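Local atomic coordinates of nucleoporin NUP159 (Saccharomyces cerevisiae, PDB entry 1XIP), a protein that serves as a component of the nuclear pore complex, where its N-terminal beta-propeller domain tethers the helicase Dbp5 to the pore for mRNA export. Residues P36-Q41 with S103-L108; F130-V135 with L139-S144; N172-V177 with E195-F200. All coordinates share one frame; numbering follows the deposited sequence.

Contact 1 of 3, residues P36-Q41 with S103-L108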
loop_
_atom_site.group_PDB
_atom_site.type_symbol
_atom_site.label_atom_id
_atom_site.label_comp_id
_atom_site.label_asym_id
_atom_site.label_seq_id
_atom_site.Cartn_x
_atom_site.Cartn_y
_atom_site.Cartn_z
ATOM N N PRO A 36 12.160 5.018 -6.967
ATOM C CA PRO A 36 11.460 5.013 -8.258
ATOM C C PRO A 36 10.127 5.738 -8.131
ATOM O O PRO A 36 9.369 5.430 -7.210
ATOM C CB PRO A 36 11.236 3.524 -8.534
ATOM C CG PRO A 36 12.234 2.836 -7.707
ATOM C CD PRO A 36 12.358 3.651 -6.449
ATOM N N PHE A 37 9.860 6.698 -9.017
ATOM C CA PHE A 37 8.653 7.507 -8.944
ATOM C C PHE A 37 7.428 6.698 -9.346
ATOM O O PHE A 37 6.922 6.803 -10.459
ATOM C CB PHE A 37 8.787 8.776 -9.802
ATOM C CG PHE A 37 7.776 9.842 -9.467
ATOM C CD1 PHE A 37 7.771 10.456 -8.214
ATOM C CD2 PHE A 37 6.819 10.221 -10.392
ATOM C CE1 PHE A 37 6.821 11.432 -7.898
ATOM C CE2 PHE A 37 5.865 11.196 -10.079
ATOM C CZ PHE A 37 5.867 11.792 -8.829
ATOM N N ALA A 38 6.961 5.882 -8.406
ATOM C CA ALA A 38 5.817 4.993 -8.593
ATOM C C ALA A 38 5.365 4.616 -7.217
ATOM O O ALA A 38 6.071 4.856 -6.225
ATOM C CB ALA A 38 6.222 3.753 -9.354
ATOM N N SER A 39 4.193 4.041 -7.114
ATOM C CA SER A 39 3.794 3.549 -5.827
ATOM C C SER A 39 4.557 2.249 -5.636
ATOM O O SER A 39 4.708 1.467 -6.571
ATOM C CB SER A 39 2.307 3.355 -5.777
ATOM O OG SER A 39 1.918 2.404 -6.721
ATOM N N LEU A 40 5.120 2.051 -4.454
ATOM C CA LEU A 40 6.030 0.936 -4.262
ATOM C C LEU A 40 5.404 -0.060 -3.332
ATOM O O LEU A 40 4.810 0.327 -2.331
ATOM C CB LEU A 40 7.365 1.403 -3.696
ATOM C CG LEU A 40 8.123 2.599 -4.264
ATOM C CD1 LEU A 40 9.302 2.912 -3.331
ATOM C CD2 LEU A 40 8.637 2.274 -5.603
ATOM N N GLN A 41 5.538 -1.342 -3.665
ATOM C CA GLN A 41 5.014 -2.415 -2.843
ATOM C C GLN A 41 6.065 -3.477 -2.743
ATOM O O GLN A 41 5.940 -4.568 -3.331
ATOM C CB GLN A 41 3.757 -2.965 -3.455
ATOM C CG GLN A 41 2.594 -2.024 -3.255
ATOM C CD GLN A 41 1.366 -2.469 -3.975
ATOM O OE1 GLN A 41 0.489 -3.102 -3.379
ATOM N NE2 GLN A 41 1.277 -2.134 -5.270
ATOM N N SER A 103 8.168 -6.678 -10.349
ATOM C CA SER A 103 7.939 -5.720 -11.394
ATOM C C SER A 103 8.758 -4.473 -11.174
ATOM O O SER A 103 8.814 -3.941 -10.060
ATOM C CB SER A 103 6.474 -5.359 -11.438
ATOM O OG SER A 103 6.170 -4.714 -12.645
ATOM N N THR A 104 9.430 -4.030 -12.230
ATOM C CA THR A 104 9.940 -2.661 -12.291
ATOM C C THR A 104 8.884 -1.787 -12.971
ATOM O O THR A 104 7.757 -2.226 -13.220
ATOM C CB THR A 104 11.282 -2.575 -13.097
ATOM O OG1 THR A 104 11.039 -2.881 -14.481
ATOM C CG2 THR A 104 12.305 -3.624 -12.642
ATOM N N ARG A 105 9.264 -0.562 -13.303
ATOM C CA ARG A 105 8.389 0.325 -14.040
ATOM C C ARG A 105 8.188 -0.163 -15.484
ATOM O O ARG A 105 7.138 0.104 -16.102
ATOM C CB ARG A 105 8.944 1.750 -14.010
ATOM C CG ARG A 105 8.365 2.611 -12.883
ATOM C CD ARG A 105 9.321 3.642 -12.300
ATOM N NE ARG A 105 9.394 4.913 -13.052
ATOM C CZ ARG A 105 8.339 5.634 -13.507
ATOM N NH1 ARG A 105 7.078 5.213 -13.335
ATOM N NH2 ARG A 105 8.548 6.775 -14.153
ATOM N N ASN A 106 9.173 -0.899 -16.007
ATOM C CA ASN A 106 9.214 -1.210 -17.437
ATOM C C ASN A 106 8.952 -2.657 -17.833
ATOM O O ASN A 106 8.634 -2.927 -19.006
ATOM C CB ASN A 106 10.526 -0.724 -18.036
ATOM C CG ASN A 106 10.752 0.744 -17.780
ATOM O OD1 ASN A 106 10.133 1.597 -18.413
ATOM N ND2 ASN A 106 11.609 1.056 -16.798
ATOM N N ALA A 107 9.061 -3.569 -16.864
ATOM C CA ALA A 107 8.878 -4.997 -17.113
ATOM C C ALA A 107 8.467 -5.784 -15.870
ATOM O O ALA A 107 8.727 -5.367 -14.751
ATOM C CB ALA A 107 10.156 -5.595 -17.730
ATOM N N LEU A 108 7.831 -6.933 -16.094
ATOM C CA LEU A 108 7.387 -7.853 -15.048
ATOM C C LEU A 108 8.227 -9.126 -15.113
ATOM O O LEU A 108 8.528 -9.610 -16.212
ATOM C CB LEU A 108 5.928 -8.216 -15.307
ATOM C CG LEU A 108 4.924 -8.638 -14.222
ATOM C CD1 LEU A 108 4.076 -9.817 -14.727
ATOM C CD2 LEU A 108 5.538 -8.962 -12.872
#
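Arg105 reaches across to Pro36, Phe37 and Ala38 and accounts for every close contact here. It sits in the turn between strands 99-104 and 107-112 of one propeller blade. Residues 36-41 belong to the irregular chain between strands 18-26 and 43-46. The contact packs this non-regular chain against the turn of the blade. The Arg105 side chain leaves its backbone toward residues 36-41. Its aliphatic part comes first. Arg105 CD lies 4.2 Å from Pro36 CB and 4.3 Å from Ala38 CB, a loose van der Waals fit. The chain bends at chi2 and again at chi3 (84°), which turns one face of the guanidinium to Phe37 O. The oxygen is offset toward the rim of the group. Arg105 NH1 is 3.3 Å from Phe37 O, but the angle is poor and the pair is not a hydrogen bond. Phe37 is the centre of an inverse gamma turn. Its ring leads away from Arg105 and meets Phe276 edge-to-face. The turn that carries Arg105 is held by Thr104: its OG1 accepts from Asn106 N at 3.1 Å and from Ala107 N at 3.2 Å, an ST turn and ST motif. Arg105 NH1 also gives a weak hydrogen bond to Val129 O, and NE forms a long, weak ion pair with Asp89. The chemistry is therefore modest. The positive group lies over a carbonyl oxygen, which probably gives some electrostatic attraction, while the polar partners named for the guanidinium, Val129 O and Asp89, are both weak.

Contact 2 of 3, residues F130-V135 with L139-S144; sequences FQLKNV and LVILNS
Phe130 meets Leu142, Asn143 and Ser144 at one end of the antiparallel hairpin formed by strands 129-134 and 138-143, the first two strands of a four-stranded propeller blade. CG stands anti to the carbonyl carbon (chi1 -73°), which carries the ring over the partner strand's end. CB passes Leu142 O at 3.7 Å. CG stands 4.1 Å from Asn143 O, and CD2 comes within 3.4 Å of the same oxygen, which lies obliquely to the ring. CE2 is 3.5 Å from Ser144 CA. At the tip, CZ is 3.8 Å from Ser144 CB. Ser144 CA lies over one ring face, offset toward the rim, in a CH-pi contact. The same ring stacks with Phe276. The backbone here forms a classic beta bulge, with Phe130 and Gln131 set against the single residue Leu142. Leu142 O takes a bond from Phe130 N at 2.8 Å, with a second, weak one from Gln131 N. Leu142 N returns a bond to Gln131 O, and beyond the bulge Lys133 and Val140 form a hydrogen-bonded pair. On the face of Leu132, CD2 touches two partners, Ile141 CG1 at 3.6 Å and Leu139 CD1 at 3.7 Å. Leu132 and Ile141 run side by side, whereas Leu139 crosses obliquely. A serine in place of Phe130 would probably leave Ser144 without its CH-pi partner and open a gap between the hairpin end and Phe276. The shared acceptor Leu142 O thus serves both bulge N-H groups, one only weakly, while the ring's contact with Ser144 is mainly dispersive.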
loop_
_atom_site.group_PDB
_atom_site.type_symbol
_atom_site.label_atom_id
_atom_site.label_comp_id
_atom_site.label_asym_id
_atom_site.label_seq_id
_atom_site.Cartn_x
_atom_site.Cartn_y
_atom_site.Cartn_z
ATOM N N PHE A 130 2.678 2.837 -12.895
ATOM C CA PHE A 130 2.625 3.513 -11.589
ATOM C C PHE A 130 2.228 2.556 -10.447
ATOM O O PHE A 130 2.687 2.700 -9.306
ATOM C CB PHE A 130 1.583 4.652 -11.605
ATOM C CG PHE A 130 1.993 5.871 -12.381
ATOM C CD1 PHE A 130 3.349 6.219 -12.541
ATOM C CD2 PHE A 130 1.009 6.701 -12.945
ATOM C CE1 PHE A 130 3.724 7.364 -13.271
ATOM C CE2 PHE A 130 1.363 7.855 -13.671
ATOM C CZ PHE A 130 2.729 8.187 -13.839
ATOM N N GLN A 131 1.325 1.625 -10.754
ATOM C CA GLN A 131 0.722 0.772 -9.739
ATOM C C GLN A 131 0.297 -0.574 -10.272
ATOM O O GLN A 131 -0.237 -0.667 -11.375
ATOM C CB GLN A 131 -0.483 1.456 -9.091
ATOM C CG GLN A 131 -0.795 0.900 -7.686
ATOM C CD GLN A 131 -2.072 1.440 -7.116
ATOM O OE1 GLN A 131 -2.186 2.634 -6.896
ATOM N NE2 GLN A 131 -3.044 0.569 -6.886
ATOM N N LEU A 132 0.529 -1.606 -9.468
ATOM C CA LEU A 132 0.125 -2.960 -9.787
ATOM C C LEU A 132 -0.555 -3.537 -8.587
ATOM O O LEU A 132 -0.125 -3.293 -7.449
ATOM C CB LEU A 132 1.341 -3.821 -10.080
ATOM C CG LEU A 132 2.053 -3.648 -11.404
ATOM C CD1 LEU A 132 3.445 -3.132 -11.170
ATOM C CD2 LEU A 132 2.100 -4.979 -12.087
ATOM N N LYS A 133 -1.613 -4.300 -8.828
ATOM C CA LYS A 133 -2.240 -5.100 -7.796
ATOM C C LYS A 133 -2.528 -6.477 -8.342
ATOM O O LYS A 133 -3.041 -6.639 -9.467
ATOM C CB LYS A 133 -3.543 -4.470 -7.329
ATOM C CG LYS A 133 -3.531 -3.906 -5.909
ATOM C CD LYS A 133 -3.488 -4.990 -4.802
ATOM C CE LYS A 133 -2.837 -4.435 -3.486
ATOM N NZ LYS A 133 -2.100 -5.463 -2.629
ATOM N N ASN A 134 -2.196 -7.479 -7.541
ATOM C CA ASN A 134 -2.551 -8.836 -7.868
ATOM C C ASN A 134 -3.830 -9.242 -7.153
ATOM O O ASN A 134 -3.967 -9.003 -5.953
ATOM C CB ASN A 134 -1.418 -9.772 -7.502
ATOM C CG ASN A 134 -1.820 -11.217 -7.599
ATOM O OD1 ASN A 134 -1.612 -11.984 -6.666
ATOM N ND2 ASN A 134 -2.419 -11.598 -8.732
ATOM N N VAL A 135 -4.781 -9.829 -7.873
ATOM C CA VAL A 135 -6.006 -10.257 -7.186
ATOM C C VAL A 135 -6.167 -11.775 -7.113
ATOM O O VAL A 135 -6.072 -12.362 -6.014
ATOM C CB VAL A 135 -7.290 -9.462 -7.587
ATOM C CG1 VAL A 135 -7.366 -9.218 -9.078
ATOM C CG2 VAL A 135 -8.527 -10.149 -7.054
ATOM N N LEU A 139 -3.204 -9.529 -12.856
ATOM C CA LEU A 139 -2.477 -8.350 -12.425
ATOM C C LEU A 139 -3.157 -7.147 -12.954
ATOM O O LEU A 139 -3.279 -7.005 -14.159
ATOM C CB LEU A 139 -1.068 -8.368 -12.985
ATOM C CG LEU A 139 0.039 -8.675 -11.985
ATOM C CD1 LEU A 139 1.377 -8.539 -12.673
ATOM C CD2 LEU A 139 -0.051 -7.741 -10.817
ATOM N N VAL A 140 -3.605 -6.272 -12.061
ATOM C CA VAL A 140 -4.228 -5.032 -12.481
ATOM C C VAL A 140 -3.186 -3.929 -12.493
ATOM O O VAL A 140 -2.491 -3.724 -11.514
ATOM C CB VAL A 140 -5.420 -4.642 -11.609
ATOM C CG1 VAL A 140 -6.112 -3.413 -12.205
ATOM C CG2 VAL A 140 -6.407 -5.794 -11.500
ATOM N N ILE A 141 -3.091 -3.222 -13.614
ATOM C CA ILE A 141 -1.964 -2.343 -13.876
ATOM C C ILE A 141 -2.422 -0.931 -14.213
ATOM O O ILE A 141 -3.253 -0.728 -15.110
ATOM C CB ILE A 141 -1.097 -2.935 -15.030
ATOM C CG1 ILE A 141 -0.378 -4.199 -14.558
ATOM C CG2 ILE A 141 -0.083 -1.916 -15.527
ATOM C CD1 ILE A 141 0.115 -5.094 -15.656
ATOM N N LEU A 142 -1.888 0.048 -13.489
ATOM C CA LEU A 142 -2.125 1.434 -13.834
ATOM C C LEU A 142 -0.921 2.087 -14.501
ATOM O O LEU A 142 0.165 2.170 -13.932
ATOM C CB LEU A 142 -2.600 2.247 -12.642
ATOM C CG LEU A 142 -2.797 3.745 -12.926
ATOM C CD1 LEU A 142 -3.907 4.004 -13.959
ATOM C CD2 LEU A 142 -3.087 4.460 -11.643
ATOM N N ASN A 143 -1.178 2.568 -15.712
ATOM C CA ASN A 143 -0.217 3.145 -16.632
ATOM C C ASN A 143 0.228 4.572 -16.307
ATOM O O ASN A 143 -0.480 5.324 -15.615
ATOM C CB ASN A 143 -0.915 3.223 -17.976
ATOM C CG ASN A 143 -0.052 2.836 -19.083
ATOM O OD1 ASN A 143 1.044 3.352 -19.222
ATOM N ND2 ASN A 143 -0.529 1.922 -19.913
ATOM N N SER A 144 1.369 4.965 -16.872
ATOM C CA SER A 144 1.872 6.340 -16.767
ATOM C C SER A 144 1.084 7.304 -17.644
ATOM O O SER A 144 1.280 8.523 -17.586
ATOM C CB SER A 144 3.353 6.402 -17.138
ATOM O OG SER A 144 3.517 6.455 -18.545
#

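Contact 3 of 3, residues N172-V177 with E195-F200; sequences NSQLAV and EKQFEF
Gln174 meets Gln197 and Phe198 across one blade of the beta-propeller. Their strands, 174-179 and 193-200, are not direct neighbours. Strand 184-190 runs between them, and the nearest CA atoms, those of Gln174 and Gln197, are 9.0 Å apart. The gap is bridged by the long side chains of Gln174, Gln197 and Phe198. The packed side belongs to Gln174, which is buried. Its CG is anti to the backbone N (chi1 -159°) and the chain stays extended, bringing the amide toward the outer strand. There NE2 hydrogen-bonds to Ser186 OG on the intervening strand 184-190 and weakly to Pro224 O. Gln174 also packs on Ile221 and Phe227 of the next sheet. Phe198 lies on Phe227 too, and its ring stacks with that of His253. The loose side is at Gln197, which is exposed to solvent. A classic beta bulge sets Gln197 and Phe198 against Ser186. Elsewhere on the same strand, Lys196 NZ forms a salt bridge with Glu199 OE2 at 3.0 Å. The two glutamine chains cross at about a right angle, with amide planes 37° apart. Gln174 NE2 also approaches Phe198 CZ, at 4.4 Å. The closest approach is between two amide nitrogens, Gln174 NE2 and Gln197 NE2, 3.9 Å apart and not bonded to each other.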
loop_
_atom_site.group_PDB
_atom_site.type_symbol
_atom_site.label_atom_id
_atom_site.label_comp_id
_atom_site.label_asym_id
_atom_site.label_seq_id
_atom_site.Cartn_x
_atom_site.Cartn_y
_atom_site.Cartn_z
ATOM N N ASN A 172 -10.962 -9.019 -3.759
ATOM C CA ASN A 172 -11.435 -10.188 -4.461
ATOM C C ASN A 172 -12.725 -9.979 -5.261
ATOM O O ASN A 172 -12.986 -10.715 -6.204
ATOM C CB ASN A 172 -11.624 -11.335 -3.487
ATOM C CG ASN A 172 -11.525 -12.660 -4.165
ATOM O OD1 ASN A 172 -12.533 -13.224 -4.602
ATOM N ND2 ASN A 172 -10.300 -13.164 -4.300
ATOM N N SER A 173 -13.521 -8.975 -4.887
ATOM C CA SER A 173 -14.864 -8.814 -5.458
ATOM C C SER A 173 -15.228 -7.402 -5.910
ATOM O O SER A 173 -16.273 -7.202 -6.519
ATOM C CB SER A 173 -15.913 -9.339 -4.484
ATOM O OG SER A 173 -15.796 -8.695 -3.234
ATOM N N GLN A 174 -14.356 -6.430 -5.632
ATOM C CA GLN A 174 -14.615 -5.033 -5.991
ATOM C C GLN A 174 -13.412 -4.365 -6.664
ATOM O O GLN A 174 -12.271 -4.733 -6.401
ATOM C CB GLN A 174 -14.997 -4.263 -4.740
ATOM C CG GLN A 174 -15.751 -2.981 -4.971
ATOM C CD GLN A 174 -16.036 -2.265 -3.659
ATOM O OE1 GLN A 174 -15.718 -2.789 -2.577
ATOM N NE2 GLN A 174 -16.645 -1.074 -3.740
ATOM N N LEU A 175 -13.683 -3.394 -7.537
ATOM C CA LEU A 175 -12.649 -2.541 -8.143
ATOM C C LEU A 175 -13.093 -1.087 -8.098
ATOM O O LEU A 175 -14.125 -0.721 -8.676
ATOM C CB LEU A 175 -12.353 -2.959 -9.598
ATOM C CG LEU A 175 -11.337 -2.239 -10.536
ATOM C CD1 LEU A 175 -10.482 -1.175 -9.895
ATOM C CD2 LEU A 175 -10.422 -3.250 -11.208
ATOM N N ALA A 176 -12.318 -0.266 -7.397
ATOM C CA ALA A 176 -12.583 1.168 -7.304
ATOM C C ALA A 176 -11.591 1.991 -8.141
ATOM O O ALA A 176 -10.424 1.644 -8.279
ATOM C CB ALA A 176 -12.553 1.611 -5.861
ATOM N N VAL A 177 -12.069 3.101 -8.674
ATOM C CA VAL A 177 -11.281 3.929 -9.573
ATOM C C VAL A 177 -11.470 5.409 -9.186
ATOM O O VAL A 177 -12.598 5.850 -8.922
ATOM C CB VAL A 177 -11.718 3.651 -11.040
ATOM C CG1 VAL A 177 -11.364 4.780 -11.959
ATOM C CG2 VAL A 177 -11.118 2.330 -11.536
ATOM N N GLU A 195 -18.649 -5.215 -13.633
ATOM C CA GLU A 195 -19.922 -4.568 -13.891
ATOM C C GLU A 195 -20.071 -3.364 -12.964
ATOM O O GLU A 195 -19.966 -3.506 -11.741
ATOM C CB GLU A 195 -21.080 -5.549 -13.655
ATOM C CG GLU A 195 -21.175 -6.685 -14.670
ATOM C CD GLU A 195 -22.610 -7.120 -14.944
ATOM O OE1 GLU A 195 -23.537 -6.286 -14.772
ATOM O OE2 GLU A 195 -22.811 -8.298 -15.335
ATOM N N LYS A 196 -20.320 -2.190 -13.551
ATOM C CA LYS A 196 -20.519 -0.952 -12.793
ATOM C C LYS A 196 -21.486 -1.160 -11.634
ATOM O O LYS A 196 -22.576 -1.678 -11.822
ATOM C CB LYS A 196 -21.036 0.152 -13.715
ATOM C CG LYS A 196 -19.969 1.137 -14.170
ATOM C CD LYS A 196 -20.301 2.574 -13.765
ATOM C CE LYS A 196 -20.552 3.440 -14.994
ATOM N NZ LYS A 196 -19.286 3.927 -15.614
ATOM N N GLN A 197 -21.063 -0.790 -10.437
ATOM C CA GLN A 197 -21.889 -0.929 -9.245
ATOM C C GLN A 197 -22.532 0.429 -9.008
ATOM O O GLN A 197 -23.758 0.557 -9.037
ATOM C CB GLN A 197 -21.028 -1.330 -8.031
ATOM C CG GLN A 197 -21.474 -2.590 -7.251
ATOM C CD GLN A 197 -20.462 -3.007 -6.151
ATOM O OE1 GLN A 197 -20.081 -4.176 -6.058
ATOM N NE2 GLN A 197 -20.038 -2.050 -5.332
ATOM N N PHE A 198 -21.690 1.440 -8.784
ATOM C CA PHE A 198 -22.131 2.829 -8.656
ATOM C C PHE A 198 -21.090 3.836 -9.156
ATOM O O PHE A 198 -20.023 3.459 -9.631
ATOM C CB PHE A 198 -22.577 3.163 -7.219
ATOM C CG PHE A 198 -21.666 2.648 -6.151
ATOM C CD1 PHE A 198 -21.906 1.411 -5.554
ATOM C CD2 PHE A 198 -20.591 3.408 -5.711
ATOM C CE1 PHE A 198 -21.071 0.924 -4.543
ATOM C CE2 PHE A 198 -19.747 2.941 -4.699
ATOM C CZ PHE A 198 -19.986 1.690 -4.114
ATOM N N GLU A 199 -21.419 5.122 -9.037
ATOM C CA GLU A 199 -20.656 6.203 -9.646
ATOM C C GLU A 199 -20.990 7.483 -8.907
ATOM O O GLU A 199 -22.146 7.690 -8.534
ATOM C CB GLU A 199 -21.079 6.340 -11.104
ATOM C CG GLU A 199 -20.145 7.145 -11.982
ATOM C CD GLU A 199 -20.380 6.874 -13.458
ATOM O OE1 GLU A 199 -21.538 7.004 -13.933
ATOM O OE2 GLU A 199 -19.404 6.522 -14.146
ATOM N N PHE A 200 -19.999 8.345 -8.688
ATOM C CA PHE A 200 -20.277 9.652 -8.094
ATOM C C PHE A 200 -19.201 10.717 -8.307
ATOM O O PHE A 200 -18.051 10.406 -8.601
ATOM C CB PHE A 200 -20.655 9.531 -6.610
ATOM C CG PHE A 200 -19.628 8.849 -5.769
ATOM C CD1 PHE A 200 -18.729 9.589 -5.023
ATOM C CD2 PHE A 200 -19.575 7.459 -5.699
ATOM C CE1 PHE A 200 -17.772 8.957 -4.225
ATOM C CE2 PHE A 200 -18.628 6.821 -4.910
ATOM C CZ PHE A 200 -17.725 7.574 -4.166
#

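From the N terminus, the chain first passes residues 36-41, and contact 1 closes a long loop when 103-108 returns to them. Contact 2 then closes a tight hairpin in the next blade. Contact 3 spans the blade after that, skipping its intervening strand 184-190. The three follow in series, with none nested or crossed. Contacts 1 and 2 touch directly: Ser39 OG bonds to Phe130 O and Gln41 NE2 to Leu132 O, so loop 36-41 joins the edge strand of the hairpin as well as the turn of the preceding blade. Contacts 2 and 3 meet lightly, at Val135 and Asn172. Contacts 1 and 3 stay about 12 Å apart at their nearest atoms.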